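Local coordinates for polyketide synthase/nonribosomal peptide synthetase hybrid RzxB (Pseudomonas fluorescens, PDB 5IL6), which probably dehydrates beta-hydroxyacyl intermediates on a trans-AT assembly line for rhizoxin, through the dehydratase domain considered here, at residues A[37-42]-A[170-175]; A[156-161]-A[210-215]; A[189-194]-A[203-208]; A[244-249]-A[268-273]. All blocks are in the same frame, centred on the assembly; numbering follows the deposited sequence. Where two conformers were deposited one is given.

Contact 1. Residues A[37-42]-A[170-175]; sequences ESVLAE and AGHRRL
Glu42, just past the end of helix 38-41 in the first hotdog-family half of the dehydratase, meets Gly171 of segment 170-175, a 3-10 turn and loop in the second. Gly171 N donates a hydrogen bond to Glu42 OE2 at 2.9 Å, with an N-H...O angle of 152°, and it comes from above the carboxylate plane, 50° out of it. Glu42 CG is set beside the backbone N (chi1 -60°), and the extended chain beyond it reaches Gly171. The other oxygen, Glu42 OE1, lies 3.0 Å from Gly171 CA, and a side chain on that glycine would collide with it.

The remaining contacts are packing. Glu42 OE1 also lies 3.7 Å from His172 CD2, at the edge of the imidazole and near its plane. Obliquely to the same ring come Val39 CA, 3.7 Å from His172 NE2, and Ser38 O, whose 3.4 Å to that nitrogen is reached at too poor an angle for a hydrogen bond. His172 ND1 makes a weak bond with Asp208 of helix 204-212.

Inside segment 170-175, Arg174 NE bonds Ala170 O at 3.0 Å, and the same oxygen accepts from Arg173 N. The chemistry thus implies a polar junction between the halves: a carboxylate accepts from a backbone N-H, in a space that a side chain on Gly171 would fill.

Contact 2. Residues A[156-161]-A[210-215]; sequences ACYQRF and AMQGVM
Phe161 turns one ring face to the CE methyl of Met215, a CH-pi approach with CE 3.7 Å from the ring centroid and 16° off the normal, offset toward the rim. With Met215 SD 5.0 Å from the same centroid, this is also a Met-aromatic contact, and it joins helix 154-164 to residues 212-215, which carry on from helix 204-212, the central helix of the second hotdog unit. Met215 has CG anti to its backbone N (chi1 -177°), and bends at chi2 and chi3 lay the CE methyl over the ring, with the sulfur farther off. Met215 CB also touches the ring, and Met215 CG packs 3.8 Å from Cys157 CB. Arg160 crosses Met215 at about a right angle, Arg160 CG lying 3.8 Å from Met215 SD, while the guanidinium leads away to Leu219 O.

The polar link is made by Tyr158 OH, which donates to Gln212 OE1 at 2.7 Å. The hydroxyl lies in the plane of that carbonyl, although ring and amide planes stand 79° apart. Leu175 N bonds the same hydroxyl, and Gln212 NE2 is taken by His172 O and Asp208 OD2, so both ends of the buried amide are held. A phenylalanine in place of Tyr158 would probably leave Gln212 OE1 without this donor and Leu175 N without its acceptor. At the edge of the Phe161 ring, near its plane, Gln212 O lies 3.5 Å from Phe161 CZ.

Contact 3. Residues A[189-194]-A[203-208]; sequences IALQDP and HPALLD
The capped start of helix 204-212, the central helix of a hotdog unit, is where Leu191 and Ile189 pack onto His203 and Leu206. Strand 184-190 belongs to the sheet that the helix lies against, and Leu191 leads out of that strand. His203 holds the N-cap position: its ND1 accepts from Ala205 N at 3.0 Å, with an N-H...N angle of 151° and the donor 17° out of the ring plane. This bond restrains the imidazole's rotation, and the ring is also sandwiched. Leu191 CD2 lies over one face in a CH-pi contact, 3.6 Å from the centroid and 18° off the normal, while Pro204 CD covers the opposite face.

The same Leu191 methyl serves two more partners. It lies 3.6 Å from Leu206 CG, the two leucine side chains crossing at about a right angle, and it touches Ala205 CB. Leu206 in turn reaches the backbone across the contact, its CD2 standing 3.6 Å from Leu191 N. The two leucines thus make buried apolar packing beside the helix start, and Leu247 of the neighbouring strand 246-254 packs on Leu206 and Ile189.

Ile189 closes the other end of the contact. Its terminal methyl CD1 lies 4.1 Å from Leu206 CD2 and only 3.2 Å from Leu206 O, a carbonyl oxygen of the helix backbone.

Contact 4. Residues A[244-249]-A[268-273]; sequences PASLQV and FDDQGQ
Gln248 and Phe268 satisfy each other's backbones twice over: Gln248 N donates to Phe268 O at 2.7 Å (164° at the hydrogen), and Phe268 N donates to Gln248 O, also at 2.7 Å. They form an antiparallel hydrogen-bonded pair between strands 246-254 and 261-268. Gln248 uses its side chain too. CG lies anti to the carbonyl carbon (chi1 -65°), and the extended chain beyond it brings Gln248 NE2 within 3.3 Å of Asp269 O, to which it donates at 162°, with that oxygen in the amide plane.

Asp269 O has a second donor, Gly272 N, at 2.9 Å, which closes the type I turn 269-272; the two donors arrive from opposite faces of its carbonyl plane. Asp269 N meanwhile gives its hydrogen to Gln273 O, so the hairpin joining strands 261-268 and 274-284 has the bonding of a type I turn with a G1 bulge, Gly272 taking the positive phi. Asp269 OD1 accepts from Gln273 N at 2.6 Å, tying the carboxylate back to its own turn. A leucine in place of Gln248 would probably take the strand's side-chain hold off the turn, leaving Asp269 O with Gly272 N but without its side-chain donor.

Beyond the ladder, a water bridges the segments, donating to Ser246 O at 2.7 Å and accepting from Asp270 N at 2.6 Å. Ser246 OG also lies 3.2 Å from OD1 of the poorly ordered Asp270.

Overall arrangement
Contacts 2 and 3 are buried and share helix 204-212, contact 3 at its start and contact 2 at residues 212-215; both rest largely on methyl-to-ring and aliphatic packing, though contact 2 also has a buried side-chain hydrogen bond. Contacts 1 and 4 are only partly buried and lean on backbone polar groups, a carboxylate reaching a turn in one and a strand pair with a water bridge in the other. Contact 1 touches contact 2 through polar groups of segment 170-175, and contact 3 through Arg174 NH1 with Ala190 O. Contacts 3 and 4 hold neighbouring strands, with Ile189 O paired to Leu247 N. Contacts 1 and 4 do not touch, their nearest atoms being about 7 Å apart.

Contact 1. Residues A[37-42]-A[170-175]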
loop_
_atom_site.group_PDB
_atom_site.type_symbol
_atom_site.label_atom_id
_atom_site.label_comp_id
_atom_site.label_asym_id
_atom_site.label_seq_id
_atom_site.Cartn_x
_atom_site.Cartn_y
_atom_site.Cartn_z
ATOM N N GLU A 37 -5.896 14.201 -6.979
ATOM C CA GLU A 37 -4.620 13.512 -6.851
ATOM C C GLU A 37 -4.729 12.080 -7.367
ATOM O O GLU A 37 -5.773 11.431 -7.260
ATOM C CB GLU A 37 -4.152 13.516 -5.395
ATOM C CG GLU A 37 -3.945 14.914 -4.823
ATOM C CD GLU A 37 -5.208 15.500 -4.220
ATOM O OE1 GLU A 37 -6.282 14.882 -4.368
ATOM O OE2 GLU A 37 -5.127 16.584 -3.601
ATOM N N SER A 38 -3.623 11.589 -7.934
ATOM C CA SER A 38 -3.637 10.283 -8.584
ATOM C C SER A 38 -4.029 9.176 -7.611
ATOM O O SER A 38 -4.742 8.237 -7.986
ATOM C CB SER A 38 -2.265 9.993 -9.194
ATOM O OG SER A 38 -1.889 11.004 -10.115
ATOM N N VAL A 39 -3.581 9.271 -6.355
ATOM C CA VAL A 39 -3.896 8.236 -5.373
ATOM C C VAL A 39 -5.393 8.137 -5.114
ATOM O O VAL A 39 -5.858 7.136 -4.558
ATOM C CB VAL A 39 -3.133 8.490 -4.052
ATOM C CG1 VAL A 39 -1.643 8.268 -4.250
ATOM C CG2 VAL A 39 -3.411 9.896 -3.521
ATOM N N LEU A 40 -6.160 9.159 -5.491
ATOM C CA LEU A 40 -7.614 9.128 -5.399
ATOM C C LEU A 40 -8.265 8.980 -6.767
ATOM O O LEU A 40 -9.008 8.023 -7.003
ATOM C CB LEU A 40 -8.111 10.407 -4.714
ATOM C CG LEU A 40 -7.829 10.510 -3.216
ATOM C CD1 LEU A 40 -7.431 11.931 -2.861
ATOM C CD2 LEU A 40 -9.047 10.084 -2.416
ATOM N N ALA A 41 -7.985 9.910 -7.684
ATOM C CA ALA A 41 -8.700 9.967 -8.955
ATOM C C ALA A 41 -8.441 8.744 -9.822
ATOM O O ALA A 41 -9.305 8.354 -10.613
ATOM C CB ALA A 41 -8.308 11.236 -9.710
ATOM N N GLU A 42 -7.258 8.146 -9.716
ATOM C CA GLU A 42 -6.907 6.989 -10.526
ATOM C C GLU A 42 -7.164 5.674 -9.803
ATOM O O GLU A 42 -6.711 4.625 -10.271
ATOM C CB GLU A 42 -5.441 7.083 -10.955
ATOM C CG GLU A 42 -5.144 8.328 -11.777
ATOM C CD GLU A 42 -3.779 8.292 -12.428
ATOM O OE1 GLU A 42 -2.784 8.105 -11.702
ATOM O OE2 GLU A 42 -3.701 8.451 -13.666
ATOM N N ALA A 170 -4.391 5.488 -15.672
ATOM C CA ALA A 170 -3.105 5.054 -16.210
ATOM C C ALA A 170 -2.017 5.089 -15.146
ATOM O O ALA A 170 -1.168 4.194 -15.089
ATOM C CB ALA A 170 -2.713 5.928 -17.401
ATOM N N GLY A 171 -2.030 6.109 -14.286
ATOM C CA GLY A 171 -0.992 6.229 -13.277
ATOM C C GLY A 171 -0.990 5.113 -12.254
ATOM O O GLY A 171 0.023 4.920 -11.569
ATOM N N HIS A 172 -2.097 4.379 -12.124
ATOM C CA HIS A 172 -2.166 3.236 -11.219
ATOM C C HIS A 172 -2.375 1.919 -11.961
ATOM O O HIS A 172 -2.635 0.895 -11.318
ATOM C CB HIS A 172 -3.273 3.448 -10.181
ATOM C CG HIS A 172 -2.859 4.320 -9.036
ATOM N ND1 HIS A 172 -2.755 3.850 -7.745
ATOM C CD2 HIS A 172 -2.518 5.630 -8.988
ATOM C CE1 HIS A 172 -2.367 4.833 -6.952
ATOM N NE2 HIS A 172 -2.217 5.924 -7.680
ATOM N N ARG A 173 -2.281 1.918 -13.286
ATOM C CA ARG A 173 -2.275 0.678 -14.067
ATOM C C ARG A 173 -0.842 0.293 -14.420
ATOM O O ARG A 173 -0.446 0.252 -15.582
ATOM C CB ARG A 173 -3.124 0.830 -15.325
ATOM C CG ARG A 173 -4.616 0.834 -15.088
ATOM C CD ARG A 173 -5.358 1.128 -16.378
ATOM N NE ARG A 173 -5.144 0.080 -17.374
ATOM C CZ ARG A 173 -5.974 -0.930 -17.620
ATOM N NH1 ARG A 173 -7.110 -1.061 -16.947
ATOM N NH2 ARG A 173 -5.662 -1.819 -18.555
ATOM N N ARG A 174 -0.063 0.002 -13.382
ATOM C CA ARG A 174 1.380 -0.136 -13.513
ATOM C C ARG A 174 1.834 -1.586 -13.609
ATOM O O ARG A 174 3.040 -1.843 -13.601
ATOM C CB ARG A 174 2.071 0.551 -12.337
ATOM C CG ARG A 174 1.632 1.994 -12.134
ATOM C CD ARG A 174 2.209 2.934 -13.167
ATOM N NE ARG A 174 1.508 2.901 -14.452
ATOM C CZ ARG A 174 2.095 2.763 -15.640
ATOM N NH1 ARG A 174 3.415 2.639 -15.748
ATOM N NH2 ARG A 174 1.356 2.768 -16.742
ATOM N N LEU A 175 0.906 -2.538 -13.687
ATOM C CA LEU A 175 1.279 -3.925 -13.947
ATOM C C LEU A 175 1.729 -4.044 -15.397
ATOM O O LEU A 175 0.926 -3.877 -16.321
ATOM C CB LEU A 175 0.104 -4.861 -13.669
ATOM C CG LEU A 175 -0.192 -5.243 -12.216
ATOM C CD1 LEU A 175 -1.359 -6.218 -12.165
ATOM C CD2 LEU A 175 1.023 -5.831 -11.503
#

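Contact 2. Residues A[156-161]-A[210-215]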
loop_
_atom_site.group_PDB
_atom_site.type_symbol
_atom_site.label_atom_id
_atom_site.label_comp_id
_atom_site.label_asym_id
_atom_site.label_seq_id
_atom_site.Cartn_x
_atom_site.Cartn_y
_atom_site.Cartn_z
ATOM N N ALA A 156 -6.511 -9.255 -18.578
ATOM C CA ALA A 156 -7.477 -10.128 -17.921
ATOM C C ALA A 156 -7.550 -9.833 -16.427
ATOM O O ALA A 156 -8.624 -9.914 -15.821
ATOM C CB ALA A 156 -7.114 -11.593 -18.165
ATOM N N CYS A 157 -6.413 -9.487 -15.817
ATOM C CA CYS A 157 -6.415 -9.127 -14.403
ATOM C C CYS A 157 -7.175 -7.826 -14.171
ATOM O O CYS A 157 -8.003 -7.735 -13.257
ATOM C CB CYS A 157 -4.981 -9.019 -13.884
ATOM S SG CYS A 157 -4.089 -10.598 -13.843
ATOM N N TYR A 158 -6.907 -6.803 -14.987
ATOM C CA TYR A 158 -7.618 -5.541 -14.820
ATOM C C TYR A 158 -9.097 -5.684 -15.152
ATOM O O TYR A 158 -9.935 -5.005 -14.549
ATOM C CB TYR A 158 -6.973 -4.448 -15.672
ATOM C CG TYR A 158 -5.668 -3.951 -15.088
ATOM C CD1 TYR A 158 -5.633 -3.380 -13.822
ATOM C CD2 TYR A 158 -4.475 -4.051 -15.799
ATOM C CE1 TYR A 158 -4.451 -2.928 -13.271
ATOM C CE2 TYR A 158 -3.280 -3.596 -15.257
ATOM C CZ TYR A 158 -3.277 -3.036 -13.990
ATOM O OH TYR A 158 -2.106 -2.579 -13.427
ATOM N N GLN A 159 -9.443 -6.560 -16.098
ATOM C CA GLN A 159 -10.852 -6.808 -16.388
ATOM C C GLN A 159 -11.542 -7.466 -15.202
ATOM O O GLN A 159 -12.723 -7.212 -14.939
ATOM C CB GLN A 159 -10.997 -7.676 -17.641
ATOM C CG GLN A 159 -11.927 -8.879 -17.473
ATOM C CD GLN A 159 -12.260 -9.560 -18.787
ATOM O OE1 GLN A 159 -13.428 -9.671 -19.162
ATOM N NE2 GLN A 159 -11.238 -10.022 -19.494
ATOM N N ARG A 160 -10.823 -8.321 -14.471
ATOM C CA ARG A 160 -11.409 -8.932 -13.282
ATOM C C ARG A 160 -11.592 -7.902 -12.174
ATOM O O ARG A 160 -12.638 -7.875 -11.515
ATOM C CB ARG A 160 -10.543 -10.098 -12.801
ATOM C CG ARG A 160 -11.209 -10.971 -11.735
ATOM C CD ARG A 160 -12.512 -11.588 -12.234
ATOM N NE ARG A 160 -12.332 -12.301 -13.498
ATOM C CZ ARG A 160 -12.076 -13.601 -13.608
ATOM N NH1 ARG A 160 -11.973 -14.367 -12.529
ATOM N NH2 ARG A 160 -11.927 -14.143 -14.808
ATOM N N PHE A 161 -10.583 -7.055 -11.944
ATOM C CA PHE A 161 -10.745 -5.953 -11.001
ATOM C C PHE A 161 -11.932 -5.084 -11.389
ATOM O O PHE A 161 -12.737 -4.691 -10.535
ATOM C CB PHE A 161 -9.473 -5.104 -10.940
ATOM C CG PHE A 161 -8.379 -5.697 -10.099
ATOM C CD1 PHE A 161 -8.579 -5.946 -8.751
ATOM C CD2 PHE A 161 -7.142 -5.986 -10.651
ATOM C CE1 PHE A 161 -7.572 -6.487 -7.974
ATOM C CE2 PHE A 161 -6.131 -6.525 -9.879
ATOM C CZ PHE A 161 -6.346 -6.773 -8.539
ATOM N N ALA A 210 1.996 -3.452 -6.790
ATOM C CA ALA A 210 2.448 -4.695 -6.174
ATOM C C ALA A 210 1.269 -5.486 -5.625
ATOM O O ALA A 210 1.195 -6.709 -5.799
ATOM C CB ALA A 210 3.461 -4.395 -5.067
ATOM N N MET A 211 0.327 -4.801 -4.972
ATOM C CA MET A 211 -0.852 -5.474 -4.440
ATOM C C MET A 211 -1.767 -5.957 -5.558
ATOM O O MET A 211 -2.374 -7.029 -5.449
ATOM C CB MET A 211 -1.610 -4.535 -3.503
ATOM C CG MET A 211 -0.839 -4.155 -2.255
ATOM S SD MET A 211 -1.845 -3.191 -1.112
ATOM C CE MET A 211 -0.581 -2.495 -0.058
ATOM N N GLN A 212 -1.895 -5.174 -6.631
ATOM C CA GLN A 212 -2.697 -5.610 -7.769
ATOM C C GLN A 212 -2.229 -6.960 -8.290
ATOM O O GLN A 212 -3.034 -7.739 -8.816
ATOM C CB GLN A 212 -2.632 -4.576 -8.893
ATOM C CG GLN A 212 -3.218 -3.218 -8.554
ATOM C CD GLN A 212 -2.929 -2.195 -9.634
ATOM O OE1 GLN A 212 -2.452 -2.543 -10.712
ATOM N NE2 GLN A 212 -3.194 -0.926 -9.344
ATOM N N GLY A 213 -0.936 -7.255 -8.156
ATOM C CA GLY A 213 -0.373 -8.468 -8.721
ATOM C C GLY A 213 -0.959 -9.747 -8.164
ATOM O O GLY A 213 -0.865 -10.793 -8.814
ATOM N N VAL A 214 -1.574 -9.694 -6.979
ATOM C CA VAL A 214 -2.133 -10.907 -6.393
ATOM C C VAL A 214 -3.198 -11.507 -7.301
ATOM O O VAL A 214 -3.460 -12.712 -7.237
ATOM C CB VAL A 214 -2.713 -10.628 -4.987
ATOM C CG1 VAL A 214 -1.671 -9.959 -4.086
ATOM C CG2 VAL A 214 -3.986 -9.786 -5.071
ATOM N N MET A 215 -3.812 -10.689 -8.159
ATOM C CA MET A 215 -4.848 -11.191 -9.052
ATOM C C MET A 215 -4.318 -12.285 -9.967
ATOM O O MET A 215 -5.091 -13.128 -10.436
ATOM C CB MET A 215 -5.428 -10.041 -9.874
ATOM C CG MET A 215 -6.570 -10.448 -10.793
ATOM S SD MET A 215 -7.942 -11.162 -9.865
ATOM C CE MET A 215 -8.634 -9.695 -9.108
#

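Contact 3. Residues A[189-194]-A[203-208]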
loop_
_atom_site.group_PDB
_atom_site.type_symbol
_atom_site.label_atom_id
_atom_site.label_comp_id
_atom_site.label_asym_id
_atom_site.label_seq_id
_atom_site.Cartn_x
_atom_site.Cartn_y
_atom_site.Cartn_z
ATOM N N ILE A 189 6.664 -4.029 -12.447
ATOM C CA ILE A 189 5.904 -2.796 -12.306
ATOM C C ILE A 189 6.861 -1.623 -12.455
ATOM O O ILE A 189 8.057 -1.734 -12.169
ATOM C CB ILE A 189 5.161 -2.734 -10.952
ATOM C CG1 ILE A 189 6.156 -2.786 -9.788
ATOM C CG2 ILE A 189 4.162 -3.879 -10.850
ATOM C CD1 ILE A 189 5.528 -2.573 -8.419
ATOM N N ALA A 190 6.333 -0.498 -12.930
ATOM C CA ALA A 190 7.133 0.710 -13.061
ATOM C C ALA A 190 6.199 1.903 -13.183
ATOM O O ALA A 190 5.102 1.791 -13.736
ATOM C CB ALA A 190 8.074 0.642 -14.269
ATOM N N LEU A 191 6.664 3.051 -12.696
ATOM C CA LEU A 191 5.886 4.278 -12.781
ATOM C C LEU A 191 5.705 4.718 -14.228
ATOM O O LEU A 191 6.566 4.496 -15.086
ATOM C CB LEU A 191 6.561 5.402 -11.990
ATOM C CG LEU A 191 6.662 5.243 -10.474
ATOM C CD1 LEU A 191 7.511 6.361 -9.888
ATOM C CD2 LEU A 191 5.276 5.244 -9.850
ATOM N N GLN A 192 4.551 5.336 -14.495
ATOM C CA GLN A 192 4.297 5.895 -15.817
ATOM C C GLN A 192 5.262 7.034 -16.121
ATOM O O GLN A 192 5.737 7.172 -17.255
ATOM C CB GLN A 192 2.850 6.379 -15.901
ATOM C CG GLN A 192 2.415 6.831 -17.283
ATOM C CD GLN A 192 1.022 7.429 -17.284
ATOM O OE1 GLN A 192 0.574 7.992 -16.284
ATOM N NE2 GLN A 192 0.325 7.303 -18.407
ATOM N N ASP A 193 5.558 7.862 -15.122
ATOM C CA ASP A 193 6.571 8.912 -15.235
ATOM C C ASP A 193 7.615 8.651 -14.160
ATOM O O ASP A 193 7.376 8.953 -12.976
ATOM C CB ASP A 193 5.955 10.301 -15.072
ATOM C CG ASP A 193 6.981 11.412 -15.194
ATOM O OD1 ASP A 193 8.179 11.105 -15.371
ATOM O OD2 ASP A 193 6.587 12.596 -15.132
ATOM N N PRO A 194 8.778 8.092 -14.503
ATOM C CA PRO A 194 9.775 7.794 -13.463
ATOM C C PRO A 194 10.147 8.993 -12.610
ATOM O O PRO A 194 10.421 8.832 -11.413
ATOM C CB PRO A 194 10.978 7.288 -14.270
ATOM C CG PRO A 194 10.407 6.791 -15.548
ATOM C CD PRO A 194 9.215 7.646 -15.838
ATOM N N HIS A 203 6.888 4.712 -3.753
ATOM C CA HIS A 203 5.790 5.436 -4.377
ATOM C C HIS A 203 4.483 4.667 -4.180
ATOM O O HIS A 203 4.453 3.447 -4.357
ATOM C CB HIS A 203 6.065 5.630 -5.869
ATOM C CG HIS A 203 5.162 6.631 -6.522
ATOM N ND1 HIS A 203 3.868 6.336 -6.890
ATOM C CD2 HIS A 203 5.369 7.922 -6.879
ATOM C CE1 HIS A 203 3.312 7.402 -7.439
ATOM N NE2 HIS A 203 4.203 8.378 -7.446
ATOM N N PRO A 204 3.387 5.346 -3.822
ATOM C CA PRO A 204 2.131 4.620 -3.550
ATOM C C PRO A 204 1.588 3.860 -4.749
ATOM O O PRO A 204 0.948 2.817 -4.570
ATOM C CB PRO A 204 1.170 5.732 -3.106
ATOM C CG PRO A 204 1.736 6.980 -3.702
ATOM C CD PRO A 204 3.227 6.795 -3.646
ATOM N N ALA A 205 1.802 4.358 -5.968
ATOM C CA ALA A 205 1.311 3.652 -7.148
ATOM C C ALA A 205 2.051 2.335 -7.349
ATOM O O ALA A 205 1.458 1.345 -7.793
ATOM C CB ALA A 205 1.450 4.536 -8.386
ATOM N N LEU A 206 3.348 2.304 -7.036
ATOM C CA LEU A 206 4.097 1.057 -7.137
ATOM C C LEU A 206 3.686 0.085 -6.041
ATOM O O LEU A 206 3.570 -1.121 -6.284
ATOM C CB LEU A 206 5.599 1.334 -7.071
ATOM C CG LEU A 206 6.209 2.102 -8.248
ATOM C CD1 LEU A 206 7.690 2.356 -8.011
ATOM C CD2 LEU A 206 6.005 1.359 -9.562
ATOM N N LEU A 207 3.472 0.585 -4.823
ATOM C CA LEU A 207 2.990 -0.289 -3.762
ATOM C C LEU A 207 1.598 -0.814 -4.086
ATOM O O LEU A 207 1.287 -1.979 -3.818
ATOM C CB LEU A 207 2.994 0.449 -2.422
ATOM C CG LEU A 207 2.554 -0.380 -1.210
ATOM C CD1 LEU A 207 3.400 -1.642 -1.072
ATOM C CD2 LEU A 207 2.625 0.449 0.065
ATOM N N ASP A 208 0.747 0.031 -4.670
ATOM C CA ASP A 208 -0.576 -0.422 -5.084
ATOM C C ASP A 208 -0.476 -1.448 -6.205
ATOM O O ASP A 208 -1.157 -2.479 -6.174
ATOM C CB ASP A 208 -1.425 0.779 -5.509
ATOM C CG ASP A 208 -2.837 0.389 -5.910
ATOM O OD1 ASP A 208 -3.569 -0.153 -5.058
ATOM O OD2 ASP A 208 -3.221 0.652 -7.071
#

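Contact 4. Residues A[244-249]-A[268-273]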
loop_
_atom_site.group_PDB
_atom_site.type_symbol
_atom_site.label_atom_id
_atom_site.label_comp_id
_atom_site.label_asym_id
_atom_site.label_seq_id
_atom_site.Cartn_x
_atom_site.Cartn_y
_atom_site.Cartn_z
ATOM N N PRO A 244 13.335 1.970 -6.411
ATOM C CA PRO A 244 13.405 2.695 -7.688
ATOM C C PRO A 244 12.050 2.790 -8.372
ATOM O O PRO A 244 11.047 2.285 -7.859
ATOM C CB PRO A 244 14.394 1.871 -8.526
ATOM C CG PRO A 244 14.948 0.827 -7.628
ATOM C CD PRO A 244 14.044 0.681 -6.465
ATOM N N ALA A 245 12.013 3.436 -9.539
ATOM C CA ALA A 245 10.768 3.598 -10.280
ATOM C C ALA A 245 10.342 2.333 -11.012
ATOM O O ALA A 245 9.226 2.293 -11.538
ATOM C CB ALA A 245 10.904 4.748 -11.281
ATOM N N SER A 246 11.198 1.314 -11.070
ATOM C CA SER A 246 10.874 0.031 -11.681
ATOM C C SER A 246 11.194 -1.074 -10.687
ATOM O O SER A 246 12.244 -1.045 -10.039
ATOM C CB SER A 246 11.658 -0.182 -12.983
ATOM O OG SER A 246 11.368 -1.446 -13.555
ATOM N N LEU A 247 10.290 -2.045 -10.564
ATOM C CA LEU A 247 10.395 -3.046 -9.513
ATOM C C LEU A 247 9.968 -4.413 -10.022
ATOM O O LEU A 247 9.164 -4.532 -10.950
ATOM C CB LEU A 247 9.524 -2.675 -8.306
ATOM C CG LEU A 247 9.922 -1.420 -7.534
ATOM C CD1 LEU A 247 8.835 -1.043 -6.543
ATOM C CD2 LEU A 247 11.240 -1.629 -6.819
ATOM N N GLN A 248 10.518 -5.444 -9.385
ATOM C CA GLN A 248 10.022 -6.808 -9.482
ATOM C C GLN A 248 9.301 -7.150 -8.187
ATOM O O GLN A 248 9.748 -6.764 -7.103
ATOM C CB GLN A 248 11.156 -7.815 -9.703
ATOM C CG GLN A 248 11.904 -7.677 -11.008
ATOM C CD GLN A 248 13.004 -8.710 -11.133
ATOM O OE1 GLN A 248 12.799 -9.780 -11.703
ATOM N NE2 GLN A 248 14.175 -8.400 -10.588
ATOM N N VAL A 249 8.192 -7.875 -8.298
ATOM C CA VAL A 249 7.385 -8.239 -7.140
ATOM C C VAL A 249 7.167 -9.744 -7.163
ATOM O O VAL A 249 6.535 -10.268 -8.088
ATOM C CB VAL A 249 6.037 -7.498 -7.118
ATOM C CG1 VAL A 249 5.265 -7.846 -5.858
ATOM C CG2 VAL A 249 6.255 -5.993 -7.217
ATOM N N PHE A 268 11.550 -6.061 -5.229
ATOM C CA PHE A 268 12.965 -6.066 -5.559
ATOM C C PHE A 268 13.228 -5.068 -6.673
ATOM O O PHE A 268 12.363 -4.811 -7.516
ATOM C CB PHE A 268 13.441 -7.460 -6.011
ATOM C CG PHE A 268 13.098 -8.565 -5.052
ATOM C CD1 PHE A 268 11.857 -9.177 -5.098
ATOM C CD2 PHE A 268 14.021 -9.002 -4.115
ATOM C CE1 PHE A 268 11.537 -10.199 -4.223
ATOM C CE2 PHE A 268 13.707 -10.023 -3.237
ATOM C CZ PHE A 268 12.465 -10.622 -3.292
ATOM N N ASP A 269 14.437 -4.516 -6.683
ATOM C CA ASP A 269 14.850 -3.684 -7.799
ATOM C C ASP A 269 15.189 -4.568 -8.999
ATOM O O ASP A 269 15.194 -5.799 -8.917
ATOM C CB ASP A 269 16.036 -2.800 -7.403
ATOM C CG ASP A 269 17.299 -3.593 -7.108
ATOM O OD1 ASP A 269 17.311 -4.827 -7.305
ATOM O OD2 ASP A 269 18.288 -2.973 -6.665
ATOM N N ASP A 270 15.470 -3.926 -10.134
ATOM C CA ASP A 270 15.747 -4.683 -11.348
ATOM C C ASP A 270 16.975 -5.572 -11.203
ATOM O O ASP A 270 17.168 -6.480 -12.019
ATOM C CB ASP A 270 15.940 -3.733 -12.530
ATOM C CG ASP A 270 14.629 -3.158 -13.041
ATOM O OD1 ASP A 270 13.557 -3.601 -12.578
ATOM O OD2 ASP A 270 14.672 -2.266 -13.914
ATOM N N GLN A 271 17.810 -5.331 -10.192
ATOM C CA GLN A 271 18.984 -6.159 -9.950
ATOM C C GLN A 271 18.720 -7.304 -8.981
ATOM O O GLN A 271 19.613 -8.131 -8.776
ATOM C CB GLN A 271 20.133 -5.311 -9.392
ATOM C CG GLN A 271 20.870 -4.462 -10.417
ATOM C CD GLN A 271 20.006 -3.369 -11.012
ATOM O OE1 GLN A 271 19.232 -2.721 -10.307
ATOM N NE2 GLN A 271 20.147 -3.145 -12.312
ATOM N N GLY A 272 17.531 -7.376 -8.388
ATOM C CA GLY A 272 17.210 -8.433 -7.449
ATOM C C GLY A 272 17.424 -8.094 -5.990
ATOM O O GLY A 272 17.310 -8.990 -5.143
ATOM N N GLN A 273 17.740 -6.842 -5.666
ATOM C CA GLN A 273 17.879 -6.419 -4.278
ATOM C C GLN A 273 16.505 -6.242 -3.650
ATOM O O GLN A 273 15.639 -5.577 -4.222
ATOM C CB GLN A 273 18.643 -5.099 -4.188
ATOM C CG GLN A 273 19.972 -5.067 -4.919
ATOM C CD GLN A 273 21.127 -5.535 -4.056
ATOM O OE1 GLN A 273 21.113 -5.379 -2.835
ATOM N NE2 GLN A 273 22.140 -6.111 -4.693
HETATM O O HOH W 1 14.846 -1.437 -10.531
#